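Local coordinates for protein Hydrogenase/urease maturation factor HypB (Helicobacter pylori, PDB 4LPS) that uses its low intrinsic GTPase activity to support nickel insertion during maturation of [NiFe] hydrogenase, and is also required for maturation of urease, at residues A150-V155 with N226-K231; G45-N50 with S129-I134. All blocks are in the same frame, centred on the assembly; numbering follows the deposited sequence.

Contact 1 of 2, residues A150-V155 with N226-K231; sequences AAMNIV and NFLLEK
Met152 reaches from the strand to the helix and sets its sulfur against Lys231 and its methyl against Phe227, two residues one helical turn apart. Its chain bends at the last torsion (chi3 76°), which turns the methyl toward the aromatic ring: Met152 CE lies 3.7 Å from Phe227 CZ, with CE2 of the same ring nearly as close. The approach to the ring is oblique, and the sulfur is also placed obliquely, Met152 SD standing 5.3 Å from the Phe227 ring centroid at 50° off the ring normal, a Met-aromatic contact. Against the lysine the methionine chain runs at about a right angle, and Met152 SD touches the aliphatic Lys231 CG at 3.7 Å. Lys231 CG also lies over one face of the Phe227 ring, 3.9 Å above its plane and offset toward the rim, while the amino end of the lysine turns back from the strand. Two residues further along the strand, Ile154 CD1 meets Leu228 CD2 at 4.0 Å, the two side chains slanting across one another. Tyr47 and Leu49 of the adjacent strand 47-52 border this layer, and Phe211 meets the Phe227 ring. No hydrogen bond joins the two segments; sulfur, methyl, methylene and ring contacts carry the helix on the sheet, so dispersion and burial of apolar surface dominate the contact.

Contact 2 of 2, residues G45-N50 with S129-I134; sequences GLYVLN and SDFLII
Tyr47 and Phe131 leave their strands by different first torsions: in Tyr47 CG is anti to the backbone N (chi1 -161°), whereas in Phe131 CG is anti to the carbonyl carbon (chi1 -62°). The two side chains nevertheless run alongside each other in the same direction, and Tyr47 CD2 comes 3.7 Å from Phe131 CE2. Their ring planes stand at 84°, in an oblique pairing with centroids 5.9 Å apart. Leu49 CD1 slants in toward Phe131 CD2 on the same face of the sheet, where helix 218-234 packs, and the Tyr47 hydroxyl is hydrogen-bonded to the backbone oxygen of Tyr236. On the other face, Val48 CG2 lies beside Leu132 CB and Val48 CG1 reaches Ile134 CD1 at 4.0 Å; Leu46 CD1 adds to the Leu132 side, with Phe117 of helix 110-122 against both leucines. Four backbone hydrogen bonds hold the strands in register. Tyr47 N donates to Asp130 O and Leu49 N to Leu132 O, while Tyr47 O receives Leu132 N from above its carbonyl plane. The shortest of the four, Ile134 N to Leu49 O at 2.7 Å, is nearly straight. At the strand entrances a water donates to both Gly45 O and Asp130 OD1; Gly45, with positive phi, closes the preceding helix in a Schellman motif. Asn50 OD1 is held by Asn136 ND2 and its ND2 by Asn153 OD1, tying the amide to residues beyond this strand pair. Neighbouring parallel strands with apolar side chains on both faces and helices packed against each are characteristic of the central sheet of P-loop GTPases, here of the SIMIBI class.

In the fold
Contacts 1 and 2 are neighbours in the nucleotide-binding fold, their centres 9 Å apart, and share one seven-stranded parallel sheet. Strand 47-52 stands between 131-135 and 152-158, so contact 2 joins two neighbours in the sheet and contact 1 sets helix 218-234 against the next strand over. Probable hydrogen bonds from Ala151 N to Val48 O and from Asn50 N to Met152 O link the two directly. Both segments of contact 2 precede those of contact 1 in the chain, with strand 131-135 followed by 152-158. Contact 2 builds the centre of the sheet, and contact 1 places helix 218-234, the last helix of the chain, against it; with its adjoining loops and helices this sheet forms the GDP and magnesium sites.

Contact 1 of 2, residues A150-V155 with N226-K231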
ATOM      1  N   ALA A 150       8.220  -1.362   6.132  1.00 11.79           N
ATOM      2  CA  ALA A 150       7.733  -0.186   5.414  1.00 11.91           C
ATOM      3  C   ALA A 150       7.777   1.074   6.268  1.00 12.57           C
ATOM      4  O   ALA A 150       7.654   1.017   7.497  1.00 12.80           O
ATOM      5  CB  ALA A 150       6.316  -0.422   4.915  1.00 11.35           C
ATOM      6  N   ALA A 151       7.962   2.214   5.607  1.00 12.99           N
ATOM      7  CA  ALA A 151       7.847   3.516   6.257  1.00 22.35           C
ATOM      8  C   ALA A 151       6.383   3.826   6.551  1.00 19.58           C
ATOM      9  O   ALA A 151       6.049   4.398   7.590  1.00 14.00           O
ATOM     10  CB  ALA A 151       8.465   4.601   5.392  1.00 14.34           C
ATOM     11  N   MET A 152       5.514   3.445   5.621  1.00 12.86           N
ATOM     12  CA  MET A 152       4.080   3.614   5.808  1.00 12.64           C
ATOM     13  C   MET A 152       3.324   2.365   5.393  1.00 13.77           C
ATOM     14  O   MET A 152       3.633   1.735   4.377  1.00 13.48           O
ATOM     15  CB  MET A 152       3.543   4.814   5.018  1.00 12.96           C
ATOM     16  CG  MET A 152       4.199   6.150   5.325  1.00 13.92           C
ATOM     17  SD  MET A 152       3.329   7.518   4.524  1.00 20.02           S
ATOM     18  CE  MET A 152       1.900   7.669   5.598  1.00 14.41           C
ATOM     19  N   ASN A 153       2.332   2.018   6.201  1.00 15.27           N
ATOM     20  CA  ASN A 153       1.383   0.978   5.855  1.00 11.26           C
ATOM     21  C   ASN A 153       0.028   1.629   5.630  1.00 12.37           C
ATOM     22  O   ASN A 153      -0.552   2.221   6.541  1.00 15.01           O
ATOM     23  CB  ASN A 153       1.318  -0.082   6.953  1.00 11.06           C
ATOM     24  CG  ASN A 153       2.679  -0.662   7.276  1.00 11.14           C
ATOM     25  OD1 ASN A 153       3.170  -1.553   6.580  1.00 11.83           O
ATOM     26  ND2 ASN A 153       3.303  -0.152   8.332  1.00 11.75           N
ATOM     27  N   ILE A 154      -0.463   1.540   4.401  1.00 10.72           N
ATOM     28  CA  ILE A 154      -1.674   2.247   4.017  1.00 11.76           C
ATOM     29  C   ILE A 154      -2.770   1.272   3.594  1.00 13.23           C
ATOM     30  O   ILE A 154      -2.533   0.354   2.805  1.00  9.86           O
ATOM     31  CB  ILE A 154      -1.379   3.251   2.893  1.00 11.01           C
ATOM     32  CG1 ILE A 154      -0.347   4.274   3.384  1.00 17.98           C
ATOM     33  CG2 ILE A 154      -2.657   3.948   2.445  1.00 11.12           C
ATOM     34  CD1 ILE A 154       0.279   5.118   2.288  1.00 12.02           C
ATOM     35  N   VAL A 155      -3.964   1.475   4.144  1.00 12.54           N
ATOM     36  CA  VAL A 155      -5.086   0.573   3.920  1.00 11.99           C
ATOM     37  C   VAL A 155      -6.184   1.212   3.067  1.00 14.87           C
ATOM     38  O   VAL A 155      -6.635   2.323   3.349  1.00 10.64           O
ATOM     39  CB  VAL A 155      -5.697   0.108   5.257  1.00 10.47           C
ATOM     40  CG1 VAL A 155      -6.859  -0.837   5.010  1.00 10.27           C
ATOM     41  CG2 VAL A 155      -4.637  -0.574   6.114  1.00 10.53           C
ATOM     42  N   ASN A 226       1.035  14.096  -3.337  1.00 20.10           N
ATOM     43  CA  ASN A 226       1.750  15.157  -2.639  1.00 23.26           C
ATOM     44  C   ASN A 226       1.922  14.826  -1.166  1.00 20.50           C
ATOM     45  O   ASN A 226       2.934  15.171  -0.557  1.00 22.10           O
ATOM     46  CB  ASN A 226       1.019  16.493  -2.793  1.00 23.09           C
ATOM     47  CG  ASN A 226       1.179  17.091  -4.178  1.00 28.73           C
ATOM     48  OD1 ASN A 226       2.174  16.847  -4.860  1.00 29.44           O
ATOM     49  ND2 ASN A 226       0.199  17.886  -4.596  1.00 25.90           N
ATOM     50  N   PHE A 227       0.922  14.155  -0.602  1.00 19.40           N
ATOM     51  CA  PHE A 227       0.992  13.639   0.758  1.00 21.30           C
ATOM     52  C   PHE A 227       2.172  12.689   0.928  1.00 18.84           C
ATOM     53  O   PHE A 227       2.936  12.797   1.888  1.00 18.05           O
ATOM     54  CB  PHE A 227      -0.320  12.933   1.112  1.00 19.87           C
ATOM     55  CG  PHE A 227      -0.260  12.118   2.371  1.00 21.48           C
ATOM     56  CD1 PHE A 227      -0.264  12.732   3.614  1.00 23.82           C
ATOM     57  CD2 PHE A 227      -0.221  10.733   2.310  1.00 19.17           C
ATOM     58  CE1 PHE A 227      -0.212  11.980   4.774  1.00 22.75           C
ATOM     59  CE2 PHE A 227      -0.170   9.972   3.464  1.00 22.87           C
ATOM     60  CZ  PHE A 227      -0.167  10.598   4.698  1.00 22.27           C
ATOM     61  N   LEU A 228       2.321  11.768  -0.017  1.00 16.92           N
ATOM     62  CA  LEU A 228       3.412  10.803   0.019  1.00 16.23           C
ATOM     63  C   LEU A 228       4.762  11.494  -0.114  1.00 17.26           C
ATOM     64  O   LEU A 228       5.726  11.124   0.558  1.00 17.14           O
ATOM     65  CB  LEU A 228       3.238   9.766  -1.090  1.00 15.42           C
ATOM     66  CG  LEU A 228       2.045   8.816  -0.958  1.00 14.41           C
ATOM     67  CD1 LEU A 228       2.027   7.823  -2.108  1.00 13.80           C
ATOM     68  CD2 LEU A 228       2.077   8.080   0.373  1.00 15.00           C
ATOM     69  N   LEU A 229       4.822  12.495  -0.990  1.00 18.90           N
ATOM     70  CA  LEU A 229       6.042  13.256  -1.222  1.00 22.08           C
ATOM     71  C   LEU A 229       6.481  13.973   0.047  1.00 23.44           C
ATOM     72  O   LEU A 229       7.672  14.037   0.356  1.00 21.71           O
ATOM     73  CB  LEU A 229       5.842  14.267  -2.355  1.00 24.85           C
ATOM     74  CG  LEU A 229       5.885  13.736  -3.790  1.00 26.45           C
ATOM     75  CD1 LEU A 229       5.742  14.876  -4.786  1.00 31.54           C
ATOM     76  CD2 LEU A 229       7.174  12.965  -4.038  1.00 25.86           C
ATOM     77  N   GLU A 230       5.514  14.521   0.774  1.00 24.31           N
ATOM     78  CA  GLU A 230       5.814  15.237   2.006  1.00 27.18           C
ATOM     79  C   GLU A 230       6.240  14.265   3.102  1.00 23.32           C
ATOM     80  O   GLU A 230       7.103  14.580   3.924  1.00 24.17           O
ATOM     81  CB  GLU A 230       4.604  16.060   2.455  1.00 33.91           C
ATOM     82  CG  GLU A 230       4.693  16.589   3.882  1.00 39.27           C
ATOM     83  CD  GLU A 230       5.817  17.596   4.073  1.00 44.99           C
ATOM     84  OE1 GLU A 230       6.314  18.152   3.068  1.00 48.80           O
ATOM     85  OE2 GLU A 230       6.211  17.829   5.236  1.00 44.11           O
ATOM     86  N   LYS A 231       5.639  13.079   3.108  1.00 21.14           N
ATOM     87  CA  LYS A 231       5.986  12.062   4.095  1.00 20.32           C
ATOM     88  C   LYS A 231       7.428  11.597   3.913  1.00 21.52           C
ATOM     89  O   LYS A 231       8.146  11.399   4.894  1.00 21.04           O
ATOM     90  CB  LYS A 231       5.009  10.888   4.022  1.00 18.83           C
ATOM     91  CG  LYS A 231       3.733  11.151   4.814  1.00 20.24           C
ATOM     92  CD  LYS A 231       4.082  11.413   6.274  1.00 27.04           C
ATOM     93  CE  LYS A 231       2.868  11.820   7.085  1.00 30.82           C
ATOM     94  NZ  LYS A 231       2.660  13.291   6.994  1.00 32.16           N
TER

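Contact 2 of 2, residues G45-N50 with S129-I134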
ATOM      1  N   GLY A  45      18.186   4.393  -0.245  1.00 18.72           N
ATOM      2  CA  GLY A  45      17.478   5.659  -0.215  1.00 18.76           C
ATOM      3  C   GLY A  45      16.048   5.541  -0.708  1.00 23.81           C
ATOM      4  O   GLY A  45      15.567   6.391  -1.458  1.00 28.99           O
ATOM      5  N   LEU A  46      15.363   4.486  -0.275  1.00 17.41           N
ATOM      6  CA  LEU A  46      13.983   4.252  -0.675  1.00 15.37           C
ATOM      7  C   LEU A  46      12.993   4.557   0.441  1.00 15.42           C
ATOM      8  O   LEU A  46      13.192   4.156   1.590  1.00 15.10           O
ATOM      9  CB  LEU A  46      13.796   2.803  -1.133  1.00 14.58           C
ATOM     10  CG  LEU A  46      14.714   2.295  -2.243  1.00 18.76           C
ATOM     11  CD1 LEU A  46      14.649   0.783  -2.333  1.00 15.00           C
ATOM     12  CD2 LEU A  46      14.325   2.924  -3.570  1.00 25.40           C
ATOM     13  N   TYR A  47      11.923   5.265   0.092  1.00 14.25           N
ATOM     14  CA  TYR A  47      10.783   5.411   0.987  1.00 13.74           C
ATOM     15  C   TYR A  47       9.774   4.327   0.633  1.00 17.53           C
ATOM     16  O   TYR A  47       9.227   4.311  -0.469  1.00 18.62           O
ATOM     17  CB  TYR A  47      10.156   6.802   0.877  1.00 14.15           C
ATOM     18  CG  TYR A  47       9.284   7.169   2.059  1.00 13.98           C
ATOM     19  CD1 TYR A  47       9.851   7.547   3.268  1.00 14.65           C
ATOM     20  CD2 TYR A  47       7.898   7.136   1.968  1.00 15.57           C
ATOM     21  CE1 TYR A  47       9.066   7.883   4.353  1.00 15.34           C
ATOM     22  CE2 TYR A  47       7.103   7.469   3.052  1.00 15.08           C
ATOM     23  CZ  TYR A  47       7.694   7.841   4.240  1.00 14.94           C
ATOM     24  OH  TYR A  47       6.907   8.173   5.321  1.00 15.12           O
ATOM     25  N   VAL A  48       9.547   3.406   1.562  1.00 16.95           N
ATOM     26  CA  VAL A  48       8.799   2.195   1.253  1.00 11.15           C
ATOM     27  C   VAL A  48       7.361   2.235   1.768  1.00 10.57           C
ATOM     28  O   VAL A  48       7.110   2.533   2.938  1.00 10.73           O
ATOM     29  CB  VAL A  48       9.514   0.957   1.821  1.00 11.21           C
ATOM     30  CG1 VAL A  48       8.754  -0.309   1.479  1.00 11.53           C
ATOM     31  CG2 VAL A  48      10.925   0.889   1.271  1.00 11.92           C
ATOM     32  N   LEU A  49       6.423   1.940   0.871  1.00 10.08           N
ATOM     33  CA  LEU A  49       5.001   1.935   1.200  1.00 15.51           C
ATOM     34  C   LEU A  49       4.427   0.530   1.067  1.00 14.01           C
ATOM     35  O   LEU A  49       4.761  -0.205   0.133  1.00 14.81           O
ATOM     36  CB  LEU A  49       4.228   2.906   0.300  1.00 11.94           C
ATOM     37  CG  LEU A  49       4.779   4.327   0.175  1.00 10.71           C
ATOM     38  CD1 LEU A  49       3.995   5.124  -0.852  1.00 10.72           C
ATOM     39  CD2 LEU A  49       4.741   5.027   1.524  1.00 10.88           C
ATOM     40  N   ASN A  50       3.590   0.153   2.030  1.00  9.03           N
ATOM     41  CA  ASN A  50       2.918  -1.140   2.018  1.00 11.54           C
ATOM     42  C   ASN A  50       1.406  -0.957   1.939  1.00 12.80           C
ATOM     43  O   ASN A  50       0.773  -0.527   2.906  1.00  9.87           O
ATOM     44  CB  ASN A  50       3.307  -1.946   3.263  1.00  9.19           C
ATOM     45  CG  ASN A  50       2.509  -3.224   3.409  1.00  9.25           C
ATOM     46  OD1 ASN A  50       2.172  -3.877   2.422  1.00 11.90           O
ATOM     47  ND2 ASN A  50       2.207  -3.591   4.651  1.00  9.73           N
ATOM     48  N   SER A 129      14.425   5.221  -8.292  1.00 21.26           N
ATOM     49  CA  SER A 129      13.182   5.359  -7.536  1.00 20.00           C
ATOM     50  C   SER A 129      13.363   6.079  -6.201  1.00 21.63           C
ATOM     51  O   SER A 129      14.352   5.865  -5.494  1.00 20.02           O
ATOM     52  CB  SER A 129      12.558   3.980  -7.287  1.00 18.65           C
ATOM     53  OG  SER A 129      12.285   3.307  -8.504  1.00 18.84           O
ATOM     54  N   ASP A 130      12.399   6.936  -5.872  1.00 21.80           N
ATOM     55  CA  ASP A 130      12.309   7.534  -4.547  1.00 21.66           C
ATOM     56  C   ASP A 130      11.445   6.669  -3.644  1.00 19.95           C
ATOM     57  O   ASP A 130      11.568   6.699  -2.420  1.00 21.34           O
ATOM     58  CB  ASP A 130      11.736   8.950  -4.628  1.00 20.02           C
ATOM     59  CG  ASP A 130      12.673   9.916  -5.315  1.00 23.42           C
ATOM     60  OD1 ASP A 130      13.900   9.764  -5.152  1.00 26.93           O
ATOM     61  OD2 ASP A 130      12.185  10.825  -6.020  1.00 25.40           O
ATOM     62  N   PHE A 131      10.569   5.892  -4.268  1.00 17.12           N
ATOM     63  CA  PHE A 131       9.633   5.056  -3.536  1.00 16.56           C
ATOM     64  C   PHE A 131       9.719   3.612  -4.003  1.00 15.28           C
ATOM     65  O   PHE A 131       9.851   3.339  -5.196  1.00 15.68           O
ATOM     66  CB  PHE A 131       8.195   5.560  -3.708  1.00 17.44           C
ATOM     67  CG  PHE A 131       7.957   6.947  -3.172  1.00 17.22           C
ATOM     68  CD1 PHE A 131       8.269   8.066  -3.930  1.00 20.62           C
ATOM     69  CD2 PHE A 131       7.402   7.126  -1.914  1.00 16.37           C
ATOM     70  CE1 PHE A 131       8.039   9.342  -3.434  1.00 21.42           C
ATOM     71  CE2 PHE A 131       7.169   8.398  -1.414  1.00 17.24           C
ATOM     72  CZ  PHE A 131       7.488   9.505  -2.174  1.00 19.44           C
ATOM     73  N   LEU A 132       9.656   2.688  -3.051  1.00 15.53           N
ATOM     74  CA  LEU A 132       9.422   1.289  -3.375  1.00 15.92           C
ATOM     75  C   LEU A 132       8.066   0.931  -2.808  1.00 14.88           C
ATOM     76  O   LEU A 132       7.834   1.046  -1.604  1.00 13.62           O
ATOM     77  CB  LEU A 132      10.520   0.383  -2.808  1.00 17.84           C
ATOM     78  CG  LEU A 132      10.229  -1.121  -2.871  1.00 20.36           C
ATOM     79  CD1 LEU A 132      10.322  -1.639  -4.296  1.00 21.90           C
ATOM     80  CD2 LEU A 132      11.176  -1.896  -1.969  1.00 22.85           C
ATOM     81  N   ILE A 133       7.166   0.500  -3.681  1.00 13.02           N
ATOM     82  CA  ILE A 133       5.792   0.264  -3.278  1.00 13.88           C
ATOM     83  C   ILE A 133       5.465  -1.221  -3.260  1.00 11.62           C
ATOM     84  O   ILE A 133       5.634  -1.926  -4.258  1.00 12.34           O
ATOM     85  CB  ILE A 133       4.808   1.011  -4.206  1.00 12.03           C
ATOM     86  CG1 ILE A 133       5.020   2.525  -4.079  1.00 12.68           C
ATOM     87  CG2 ILE A 133       3.368   0.643  -3.878  1.00 11.32           C
ATOM     88  CD1 ILE A 133       4.016   3.376  -4.845  1.00 14.86           C
ATOM     89  N   ILE A 134       5.021  -1.689  -2.102  1.00 10.74           N
ATOM     90  CA  ILE A 134       4.584  -3.064  -1.934  1.00 10.25           C
ATOM     91  C   ILE A 134       3.064  -3.136  -2.018  1.00 11.46           C
ATOM     92  O   ILE A 134       2.365  -2.546  -1.189  1.00 13.46           O
ATOM     93  CB  ILE A 134       5.062  -3.644  -0.582  1.00 12.51           C
ATOM     94  CG1 ILE A 134       6.591  -3.610  -0.502  1.00 10.53           C
ATOM     95  CG2 ILE A 134       4.550  -5.062  -0.383  1.00 11.31           C
ATOM     96  CD1 ILE A 134       7.140  -3.882   0.883  1.00 10.93           C
TER
HETATM   97  O   HOH W   1      15.036   8.505  -3.020  1.00 37.33           O